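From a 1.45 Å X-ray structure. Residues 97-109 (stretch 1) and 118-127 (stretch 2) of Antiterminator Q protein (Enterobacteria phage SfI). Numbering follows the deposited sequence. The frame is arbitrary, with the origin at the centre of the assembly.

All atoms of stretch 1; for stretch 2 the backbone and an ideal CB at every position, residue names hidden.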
ATOM      1  N   ILE A  97      -6.228  -3.994   9.674  1.00 18.40           N
ATOM      2  CA  ILE A  97      -6.681  -4.005   8.287  1.00 17.89           C
ATOM      3  C   ILE A  97      -7.365  -5.325   7.958  1.00 18.68           C
ATOM      4  O   ILE A  97      -8.424  -5.349   7.317  1.00 19.59           O
ATOM      5  CB  ILE A  97      -5.488  -3.750   7.353  1.00 17.21           C
ATOM      6  CG1 ILE A  97      -4.880  -2.373   7.625  1.00 17.34           C
ATOM      7  CG2 ILE A  97      -5.908  -3.922   5.892  1.00 18.04           C
ATOM      8  CD1 ILE A  97      -3.505  -2.206   6.971  1.00 17.07           C
ATOM      9  N   ALA A  98      -6.790  -6.435   8.418  1.00 18.01           N
ATOM     10  CA  ALA A  98      -7.377  -7.738   8.128  1.00 16.94           C
ATOM     11  C   ALA A  98      -8.727  -7.917   8.809  1.00 20.64           C
ATOM     12  O   ALA A  98      -9.623  -8.551   8.242  1.00 19.84           O
ATOM     13  CB  ALA A  98      -6.418  -8.853   8.531  1.00 19.49           C
ATOM     14  N   SER A  99      -8.895  -7.364  10.010  1.00 20.02           N
ATOM     15  CA  SER A  99     -10.179  -7.475  10.694  1.00 21.81           C
ATOM     16  C   SER A  99     -11.294  -6.840   9.878  1.00 22.74           C
ATOM     17  O   SER A  99     -12.388  -7.408   9.760  1.00 22.89           O
ATOM     18  CB  SER A  99     -10.093  -6.831  12.076  1.00 22.96           C
ATOM     19  OG  SER A  99     -11.345  -6.897  12.738  1.00 29.42           O
ATOM     20  N   TYR A 100     -11.043  -5.661   9.310  1.00 19.04           N
ATOM     21  CA  TYR A 100     -12.060  -5.007   8.493  1.00 19.88           C
ATOM     22  C   TYR A 100     -12.248  -5.726   7.164  1.00 22.56           C
ATOM     23  O   TYR A 100     -13.377  -5.855   6.681  1.00 23.92           O
ATOM     24  CB  TYR A 100     -11.709  -3.541   8.247  1.00 23.19           C
ATOM     25  CG  TYR A 100     -12.810  -2.825   7.510  1.00 27.34           C
ATOM     26  CD1 TYR A 100     -12.686  -2.523   6.166  1.00 27.55           C
ATOM     27  CD2 TYR A 100     -13.997  -2.487   8.154  1.00 30.20           C
ATOM     28  CE1 TYR A 100     -13.701  -1.886   5.481  1.00 31.70           C
ATOM     29  CE2 TYR A 100     -15.019  -1.850   7.479  1.00 30.41           C
ATOM     30  CZ  TYR A 100     -14.863  -1.550   6.139  1.00 31.21           C
ATOM     31  OH  TYR A 100     -15.876  -0.913   5.453  1.00 41.81           O
ATOM     32  N   TYR A 101     -11.141  -6.157   6.550  1.00 21.33           N
ATOM     33  CA  TYR A 101     -11.173  -6.949   5.322  1.00 20.98           C
ATOM     34  C   TYR A 101     -12.034  -8.191   5.513  1.00 22.50           C
ATOM     35  O   TYR A 101     -12.868  -8.522   4.663  1.00 23.31           O
ATOM     36  CB  TYR A 101      -9.717  -7.328   5.024  1.00 21.08           C
ATOM     37  CG  TYR A 101      -9.354  -8.081   3.755  1.00 21.63           C
ATOM     38  CD1 TYR A 101      -8.557  -7.481   2.790  1.00 25.27           C
ATOM     39  CD2 TYR A 101      -9.704  -9.415   3.576  1.00 20.48           C
ATOM     40  CE1 TYR A 101      -8.165  -8.167   1.657  1.00 22.83           C
ATOM     41  CE2 TYR A 101      -9.320 -10.113   2.436  1.00 20.88           C
ATOM     42  CZ  TYR A 101      -8.557  -9.477   1.483  1.00 24.55           C
ATOM     43  OH  TYR A 101      -8.165 -10.159   0.350  1.00 23.85           O
ATOM     44  N   HIS A 102     -11.853  -8.875   6.640  1.00 20.38           N
ATOM     45  CA  HIS A 102     -12.672 -10.038   6.974  1.00 20.37           C
ATOM     46  C   HIS A 102     -14.130  -9.658   7.212  1.00 24.80           C
ATOM     47  O   HIS A 102     -15.042 -10.359   6.759  1.00 23.00           O
ATOM     48  CB  HIS A 102     -12.082 -10.715   8.209  1.00 19.86           C
ATOM     49  CG  HIS A 102     -12.913 -11.834   8.744  1.00 22.70           C
ATOM     50  ND1 HIS A 102     -13.683 -11.708   9.882  1.00 23.47           N
ATOM     51  CD2 HIS A 102     -13.080 -13.106   8.314  1.00 22.47           C
ATOM     52  CE1 HIS A 102     -14.296 -12.853  10.123  1.00 23.73           C
ATOM     53  NE2 HIS A 102     -13.953 -13.717   9.184  1.00 23.48           N
ATOM     54  N   ARG A 103     -14.365  -8.557   7.933  1.00 24.53           N
ATOM     55  CA  ARG A 103     -15.723  -8.132   8.263  1.00 24.93           C
ATOM     56  C   ARG A 103     -16.573  -7.895   7.015  1.00 26.96           C
ATOM     57  O   ARG A 103     -17.768  -8.216   7.002  1.00 30.65           O
ATOM     58  CB  ARG A 103     -15.667  -6.870   9.131  1.00 25.44           C
ATOM     59  CG  ARG A 103     -17.003  -6.422   9.696  1.00 27.16           C
ATOM     60  CD  ARG A 103     -16.937  -4.975  10.179  1.00 30.40           C
ATOM     61  NE  ARG A 103     -16.026  -4.800  11.311  1.00 29.51           N
ATOM     62  CZ  ARG A 103     -16.419  -4.741  12.580  1.00 28.31           C
ATOM     63  NH1 ARG A 103     -17.701  -4.857  12.876  1.00 28.52           N
ATOM     64  NH2 ARG A 103     -15.528  -4.570  13.548  1.00 27.85           N
ATOM     65  N   VAL A 104     -15.986  -7.332   5.955  1.00 24.76           N
ATOM     66  CA  VAL A 104     -16.756  -6.962   4.769  1.00 25.35           C
ATOM     67  C   VAL A 104     -16.575  -7.950   3.618  1.00 26.49           C
ATOM     68  O   VAL A 104     -17.043  -7.687   2.505  1.00 30.89           O
ATOM     69  CB  VAL A 104     -16.486  -5.513   4.325  1.00 25.17           C
ATOM     70  CG1 VAL A 104     -16.817  -4.550   5.449  1.00 27.03           C
ATOM     71  CG2 VAL A 104     -15.036  -5.343   3.875  1.00 25.00           C
ATOM     72  N   ALA A 105     -15.926  -9.083   3.861  1.00 25.58           N
ATOM     73  CA  ALA A 105     -15.576  -9.995   2.779  1.00 27.11           C
ATOM     74  C   ALA A 105     -16.823 -10.608   2.148  1.00 28.65           C
ATOM     75  O   ALA A 105     -17.808 -10.894   2.830  1.00 31.39           O
ATOM     76  CB  ALA A 105     -14.664 -11.102   3.304  1.00 26.05           C
ATOM     77  N   ARG A 106     -16.764 -10.817   0.828  1.00 29.00           N
ATOM     78  CA  ARG A 106     -17.839 -11.408   0.046  1.00 30.77           C
ATOM     79  C   ARG A 106     -17.755 -12.930   0.080  1.00 28.07           C
ATOM     80  O   ARG A 106     -16.688 -13.501   0.339  1.00 27.57           O
ATOM     81  CB  ARG A 106     -17.745 -10.929  -1.404  1.00 34.01           C
ATOM     82  CG  ARG A 106     -18.044  -9.453  -1.578  1.00 35.95           C
ATOM     83  CD  ARG A 106     -19.423  -9.133  -1.021  1.00 38.78           C
ATOM     84  NE  ARG A 106     -20.292  -8.491  -2.000  1.00 42.43           N
ATOM     85  CZ  ARG A 106     -21.151  -7.518  -1.708  1.00 40.91           C
ATOM     86  NH1 ARG A 106     -21.256  -7.070  -0.461  1.00 45.62           N
ATOM     87  NH2 ARG A 106     -21.905  -6.988  -2.665  1.00 42.60           N
ATOM     88  N   PRO A 107     -18.868 -13.621  -0.169  1.00 31.33           N
ATOM     89  CA  PRO A 107     -18.805 -15.081  -0.306  1.00 30.98           C
ATOM     90  C   PRO A 107     -17.914 -15.446  -1.481  1.00 26.21           C
ATOM     91  O   PRO A 107     -17.930 -14.783  -2.520  1.00 31.42           O
ATOM     92  CB  PRO A 107     -20.260 -15.480  -0.580  1.00 28.62           C
ATOM     93  CG  PRO A 107     -21.088 -14.299  -0.219  1.00 34.45           C
ATOM     94  CD  PRO A 107     -20.231 -13.097  -0.383  1.00 32.74           C
ATOM     95  N   ARG A 108     -17.126 -16.505  -1.309  1.00 26.19           N
ATOM     96  CA  ARG A 108     -16.199 -16.951  -2.340  1.00 24.66           C
ATOM     97  C   ARG A 108     -16.476 -18.403  -2.681  1.00 26.59           C
ATOM     98  O   ARG A 108     -16.971 -19.168  -1.850  1.00 24.39           O
ATOM     99  CB  ARG A 108     -14.756 -16.930  -1.854  1.00 27.20           C
ATOM    100  CG  ARG A 108     -14.245 -15.619  -1.382  1.00 32.18           C
ATOM    101  CD  ARG A 108     -12.831 -15.813  -0.900  1.00 30.12           C
ATOM    102  NE  ARG A 108     -12.222 -14.547  -0.541  1.00 33.12           N
ATOM    103  CZ  ARG A 108     -10.957 -14.413  -0.179  1.00 26.53           C
ATOM    104  NH1 ARG A 108     -10.166 -15.474  -0.121  1.00 24.97           N
ATOM    105  NH2 ARG A 108     -10.491 -13.216   0.136  1.00 29.39           N
ATOM    106  N   LYS A 109     -16.111 -18.780  -3.903  1.00 25.12           N
ATOM    107  CA  LYS A 109     -16.067 -20.181  -4.296  1.00 25.77           C
ATOM    108  C   LYS A 109     -14.769 -20.769  -3.761  1.00 30.35           C
ATOM    109  O   LYS A 109     -13.681 -20.396  -4.211  1.00 37.41           O
ATOM    110  CB  LYS A 109     -16.137 -20.298  -5.816  1.00 26.01           C
ATOM    111  CG  LYS A 109     -16.505 -21.678  -6.296  1.00 27.45           C
ATOM    112  CD  LYS A 109     -16.575 -21.747  -7.812  1.00 24.27           C
ATOM    113  CE  LYS A 109     -17.662 -20.855  -8.385  1.00 24.64           C
ATOM    114  NZ  LYS A 109     -17.729 -21.059  -9.872  1.00 26.22           N
ATOM    115  N   UNK A 118     -19.448 -22.572  -1.254  1.00 19.08           N
ATOM    116  CA  UNK A 118     -19.478 -21.115  -1.143  1.00 18.95           C
ATOM    117  C   UNK A 118     -19.377 -20.751   0.328  1.00 19.97           C
ATOM    118  O   UNK A 118     -20.182 -21.213   1.146  1.00 20.98           O
ATOM    119  CB  UNK A 118     -20.746 -20.530  -1.769  1.00 18.95           C
ATOM    120  N   UNK A 119     -18.395 -19.919   0.669  1.00 21.42           N
ATOM    121  CA  UNK A 119     -18.158 -19.554   2.060  1.00 26.17           C
ATOM    122  C   UNK A 119     -17.350 -18.264   2.089  1.00 25.26           C
ATOM    123  O   UNK A 119     -16.529 -18.019   1.204  1.00 26.49           O
ATOM    124  CB  UNK A 119     -17.435 -20.673   2.813  1.00 26.17           C
ATOM    125  N   UNK A 120     -17.603 -17.436   3.102  1.00 24.30           N
ATOM    126  CA  UNK A 120     -16.760 -16.271   3.307  1.00 24.85           C
ATOM    127  C   UNK A 120     -15.403 -16.706   3.864  1.00 25.56           C
ATOM    128  O   UNK A 120     -15.305 -17.715   4.568  1.00 26.53           O
ATOM    129  CB  UNK A 120     -17.438 -15.273   4.248  1.00 24.85           C
ATOM    130  N   UNK A 121     -14.334 -15.978   3.546  1.00 25.37           N
ATOM    131  CA  UNK A 121     -13.004 -16.402   3.989  1.00 25.28           C
ATOM    132  C   UNK A 121     -12.834 -16.270   5.497  1.00 22.72           C
ATOM    133  O   UNK A 121     -13.419 -15.397   6.144  1.00 23.97           O
ATOM    134  CB  UNK A 121     -11.926 -15.583   3.276  1.00 25.28           C
ATOM    135  N   UNK A 122     -12.019 -17.165   6.048  1.00 22.31           N
ATOM    136  CA  UNK A 122     -11.697 -17.128   7.464  1.00 23.87           C
ATOM    137  C   UNK A 122     -10.857 -15.894   7.780  1.00 25.13           C
ATOM    138  O   UNK A 122     -10.312 -15.234   6.887  1.00 22.80           O
ATOM    139  CB  UNK A 122     -10.960 -18.402   7.882  1.00 23.87           C
ATOM    140  N   UNK A 123     -10.767 -15.571   9.075  1.00 21.93           N
ATOM    141  CA  UNK A 123      -9.910 -14.465   9.487  1.00 21.46           C
ATOM    142  C   UNK A 123      -8.446 -14.782   9.212  1.00 22.17           C
ATOM    143  O   UNK A 123      -7.680 -13.904   8.800  1.00 23.41           O
ATOM    144  CB  UNK A 123     -10.114 -14.154  10.971  1.00 21.46           C
ATOM    145  N   UNK A 124      -8.037 -16.033   9.423  1.00 23.65           N
ATOM    146  CA  UNK A 124      -6.664 -16.421   9.119  1.00 23.55           C
ATOM    147  C   UNK A 124      -6.349 -16.212   7.645  1.00 23.92           C
ATOM    148  O   UNK A 124      -5.250 -15.762   7.293  1.00 24.09           O
ATOM    149  CB  UNK A 124      -6.424 -17.882   9.506  1.00 23.55           C
ATOM    150  N   UNK A 125      -7.301 -16.537   6.768  1.00 22.90           N
ATOM    151  CA  UNK A 125      -7.101 -16.322   5.338  1.00 21.84           C
ATOM    152  C   UNK A 125      -6.984 -14.840   5.023  1.00 21.96           C
ATOM    153  O   UNK A 125      -6.123 -14.434   4.238  1.00 21.82           O
ATOM    154  CB  UNK A 125      -8.248 -16.941   4.537  1.00 21.84           C
ATOM    155  N   UNK A 126      -7.837 -14.016   5.628  1.00 19.46           N
ATOM    156  CA  UNK A 126      -7.789 -12.583   5.368  1.00 17.89           C
ATOM    157  C   UNK A 126      -6.480 -11.975   5.860  1.00 20.97           C
ATOM    158  O   UNK A 126      -5.914 -11.096   5.200  1.00 19.97           O
ATOM    159  CB  UNK A 126      -8.976 -11.883   6.033  1.00 17.89           C
ATOM    160  N   UNK A 127      -5.969 -12.442   7.004  1.00 20.15           N
ATOM    161  CA  UNK A 127      -4.677 -11.950   7.478  1.00 21.36           C
ATOM    162  C   UNK A 127      -3.561 -12.286   6.498  1.00 21.23           C
ATOM    163  O   UNK A 127      -2.699 -11.442   6.214  1.00 21.34           O
ATOM    164  CB  UNK A 127      -4.357 -12.537   8.854  1.00 21.36           C
TER

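Position 118 lies in an extended strand antiparallel to stretch 1, paired with Lys-109. Its ideal CB sits on the same sheet face as the Lys-109 side chain, 5.2 Å from Pro-107 CB, so a branched or long apolar chain would suit. It is Ile-118: CG2 lies 3.7 Å from Pro-107 CB, and CD1 reaches back to 3.7 Å from Lys-109 CA.

At position 119, N donates to Arg-108 O and O accepts from Arg-108 N, both at 3.0 Å, which allows almost any residue except proline. The CB leaves on the Arg-108 face of the sheet with little to touch, so polar chains fit well. Gln-119 is extended there, its side chain coming no nearer than CB, 4.9 Å from Arg-108 O.

At 120 the strand pairing has ended and CB points sideways, 4.4 Å from Arg-106 O and 4.6 Å from Ala-105 O. A long chain with a donor at its tip could use these carbonyls. Lys-120 puts CD 3.4 Å from Ala-105 O, and its NZ donates to a water that in turn donates to Arg-103 O and Ala-105 O.

Position 121 points toward stretch 1; its ideal CB is 3.8 Å from Arg-108 CZ and 5.3 Å from Ala-105 CB. Its phi of -69° permits proline, and a compact apolar group is wanted. Pro-121 places CG 3.6 Å from Ala-105 CB and over one face of the Arg-108 guanidinium. Its carbonyl shares a water with His-102 O.

Position 122 points away and immediately precedes a helix, a place for serine, threonine, aspartate or asparagine. Ser-122 is the N-cap residue.

At 123, CB stands 4.1 Å from His-102 CD2, favouring an aliphatic chain. Leu-123 lays CB over the imidazole face and brings CD1 to 3.6 Å from His-102 CB.

Position 124 faces away, open to many helix formers; it is Ala-124. Position 125 points sideways, its ideal CB 5.2 Å from Arg-108 NH1, and small or polar chains fit. Thr-125 turns CG2 to 3.9 Å from Arg-108 NH1; its OG1 and Ser-122 OG are hydrogen-bonded at 3.0 Å.

Position 126 points toward the helix of stretch 1, its ideal CB 3.6 Å from Tyr-101 CD2 and 4.1 Å from Ala-98 O. Small chains suit: alanine, serine or cysteine. Cys-126 sets SG at the edges of both the Tyr-101 and His-102 rings, 3.5 Å from Tyr-101 CD2.

Position 127 points away, yet its CB is 4.2 Å from Ala-98 CB; a long chain can cover that methyl. Arg-127 does so with CG, 3.6 Å from Ala-98 CB.

Stretch 2 118-127: IQKPSLATCR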
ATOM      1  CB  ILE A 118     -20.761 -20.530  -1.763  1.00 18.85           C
ATOM      2  CG1 ILE A 118     -20.898 -20.945  -3.228  1.00 20.81           C
ATOM      3  CG2 ILE A 118     -20.792 -19.011  -1.585  1.00 20.91           C
ATOM      4  CD1 ILE A 118     -19.695 -20.598  -4.091  1.00 21.58           C
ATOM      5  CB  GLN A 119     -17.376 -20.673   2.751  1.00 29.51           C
ATOM      6  CG  GLN A 119     -17.340 -20.616   4.264  1.00 34.98           C
ATOM      7  CD  GLN A 119     -16.725 -21.871   4.855  1.00 40.40           C
ATOM      8  OE1 GLN A 119     -15.762 -22.414   4.314  1.00 39.24           O
ATOM      9  NE2 GLN A 119     -17.285 -22.344   5.965  1.00 46.13           N
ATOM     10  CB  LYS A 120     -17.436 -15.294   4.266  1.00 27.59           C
ATOM     11  CG  LYS A 120     -18.497 -14.440   3.593  1.00 29.50           C
ATOM     12  CD  LYS A 120     -19.137 -13.458   4.551  1.00 32.40           C
ATOM     13  CE  LYS A 120     -20.382 -12.838   3.933  1.00 34.07           C
ATOM     14  NZ  LYS A 120     -20.980 -11.775   4.790  1.00 40.81           N
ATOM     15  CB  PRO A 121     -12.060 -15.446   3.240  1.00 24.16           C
ATOM     16  CG  PRO A 121     -12.872 -14.251   2.979  1.00 25.17           C
ATOM     17  CD  PRO A 121     -14.279 -14.750   2.737  1.00 27.31           C
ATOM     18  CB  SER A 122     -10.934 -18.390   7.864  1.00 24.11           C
ATOM     19  OG  SER A 122      -9.615 -18.387   7.352  1.00 26.15           O
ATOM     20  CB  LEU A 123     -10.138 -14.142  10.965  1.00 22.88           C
ATOM     21  CG  LEU A 123      -9.374 -12.950  11.542  1.00 22.71           C
ATOM     22  CD1 LEU A 123      -9.787 -11.643  10.881  1.00 26.15           C
ATOM     23  CD2 LEU A 123      -9.603 -12.881  13.057  1.00 27.05           C
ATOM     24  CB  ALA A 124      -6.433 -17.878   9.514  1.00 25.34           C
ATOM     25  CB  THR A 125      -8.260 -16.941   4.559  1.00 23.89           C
ATOM     26  OG1 THR A 125      -8.235 -18.362   4.723  1.00 26.89           O
ATOM     27  CG2 THR A 125      -8.155 -16.611   3.071  1.00 25.17           C
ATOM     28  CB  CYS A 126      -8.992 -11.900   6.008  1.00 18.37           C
ATOM     29  SG  CYS A 126     -10.556 -12.352   5.203  1.00 22.66           S
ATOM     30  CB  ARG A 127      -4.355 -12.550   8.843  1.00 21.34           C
ATOM     31  CG  ARG A 127      -5.144 -11.945   9.959  1.00 24.42           C
ATOM     32  CD  ARG A 127      -4.978 -12.767  11.215  1.00 27.21           C
ATOM     33  NE  ARG A 127      -5.650 -12.118  12.325  1.00 24.69           N
ATOM     34  CZ  ARG A 127      -5.872 -12.685  13.504  1.00 26.33           C
ATOM     35  NH1 ARG A 127      -5.473 -13.927  13.730  1.00 24.53           N
ATOM     36  NH2 ARG A 127      -6.496 -12.000  14.450  1.00 26.97           N
TER
HETATM   37  O   HOH W   1     -15.387 -13.225   6.017  1.00 30.10           O
HETATM   38  O   HOH W   2     -19.212  -9.869   5.031  1.00 34.13           O
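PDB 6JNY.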